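PDB 3AGD: salt-tolerant glutaminase from Micrococcus luteus, which probably catalyses the hydrolysis of L-glutamine to L-glutamate and ammonium. Local coordinates for residues S164-N167 with L168-H172. Numbering follows the deposited sequence.
Sequences SDRN and LSLAH
Leu168 turns back over the first peptide of the helix. Its N donates to Ser164 O at 2.9 Å, and with CG beside its own backbone N (chi1 -76°) the branched end lies against that same peptide, CG 3.2 Å from Ser164 O. A leucine suits this partly exposed place because its aliphatic branch covers the Ser164 carbonyl and also touches Glu185 of helix 184-195. Ser164 occupies the N-cap position, but its side chain makes no capping bond. At Ser169 the backbone N reaches Asp165 O at 2.8 Å, and this small polar residue suits the exposed face. Leu170 bonds through N to Arg166 O, while its CD1 meets both Arg166 NH1 and Asn167 OD1 at 3.8 Å. The extended Arg166 chain carries its guanidinium past this methyl to a salt bridge with Glu94, and the buried, apolar Leu170 side chain also packs on Phe96 and Leu118. Ala171 N donates to Asn167 O at 2.8 Å; its short side chain suits a buried position facing the helix's own backbone. These successive i to i+4 bonds form the first turns of an alpha-helix that presents Asn167, its OD1 accepting from Asn114 ND2, to the glutaminase substrate pocket, where both asparagines bind L-glutamate.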
# COMPACT_ATOMS: atom_id res chain seq x y z
N SER A 164 -35.93 3.87 -11.38
CA SER A 164 -34.71 3.16 -11.75
C SER A 164 -34.47 3.05 -13.26
O SER A 164 -33.76 2.15 -13.72
CB SER A 164 -34.72 1.75 -11.14
OG SER A 164 -34.74 1.80 -9.73
N ASP A 165 -35.03 3.98 -14.03
CA ASP A 165 -34.85 3.94 -15.47
C ASP A 165 -33.38 3.89 -15.90
O ASP A 165 -33.03 3.12 -16.80
CB ASP A 165 -35.56 5.11 -16.15
CG ASP A 165 -37.02 4.83 -16.41
OD1 ASP A 165 -37.33 3.77 -16.99
OD2 ASP A 165 -37.87 5.66 -16.04
N ARG A 166 -32.52 4.69 -15.28
CA ARG A 166 -31.12 4.68 -15.66
C ARG A 166 -30.48 3.32 -15.44
O ARG A 166 -29.80 2.80 -16.33
CB ARG A 166 -30.31 5.76 -14.92
CG ARG A 166 -28.82 5.74 -15.29
CD ARG A 166 -28.07 7.00 -14.90
NE ARG A 166 -26.67 6.93 -15.32
CZ ARG A 166 -25.74 6.17 -14.75
NH1 ARG A 166 -26.04 5.40 -13.71
NH2 ARG A 166 -24.50 6.15 -15.24
N ASN A 167 -30.68 2.72 -14.27
CA ASN A 167 -30.09 1.40 -14.02
C ASN A 167 -30.71 0.33 -14.91
O ASN A 167 -30.03 -0.64 -15.30
CB ASN A 167 -30.22 1.01 -12.55
CG ASN A 167 -29.17 1.69 -11.68
OD1 ASN A 167 -28.02 1.85 -12.11
ND2 ASN A 167 -29.54 2.06 -10.47
N LEU A 168 -31.99 0.48 -15.23
CA LEU A 168 -32.69 -0.46 -16.11
C LEU A 168 -32.07 -0.31 -17.50
O LEU A 168 -31.92 -1.28 -18.24
CB LEU A 168 -34.18 -0.13 -16.16
CG LEU A 168 -35.00 -0.56 -14.93
CD1 LEU A 168 -36.37 0.15 -14.90
CD2 LEU A 168 -35.18 -2.07 -14.97
N SER A 169 -31.69 0.92 -17.85
CA SER A 169 -31.05 1.18 -19.14
C SER A 169 -29.73 0.43 -19.20
O SER A 169 -29.43 -0.26 -20.18
CB SER A 169 -30.79 2.67 -19.31
OG SER A 169 -29.95 2.88 -20.43
N LEU A 170 -28.93 0.56 -18.14
CA LEU A 170 -27.64 -0.12 -18.09
C LEU A 170 -27.85 -1.63 -18.16
O LEU A 170 -27.17 -2.33 -18.92
CB LEU A 170 -26.90 0.25 -16.80
CG LEU A 170 -26.57 1.74 -16.61
CD1 LEU A 170 -25.86 1.94 -15.27
CD2 LEU A 170 -25.69 2.24 -17.76
N ALA A 171 -28.81 -2.13 -17.39
CA ALA A 171 -29.10 -3.56 -17.39
C ALA A 171 -29.48 -4.06 -18.78
O ALA A 171 -28.99 -5.11 -19.22
CB ALA A 171 -30.23 -3.86 -16.40
N HIS A 172 -30.34 -3.33 -19.48
CA HIS A 172 -30.73 -3.73 -20.83
C HIS A 172 -29.54 -3.75 -21.78
O HIS A 172 -29.38 -4.67 -22.57
CB HIS A 172 -31.81 -2.80 -21.39
CG HIS A 172 -33.20 -3.17 -20.98
ND1 HIS A 172 -33.82 -4.33 -21.40
CD2 HIS A 172 -34.11 -2.54 -20.19
CE1 HIS A 172 -35.03 -4.40 -20.89
NE2 HIS A 172 -35.24 -3.32 -20.15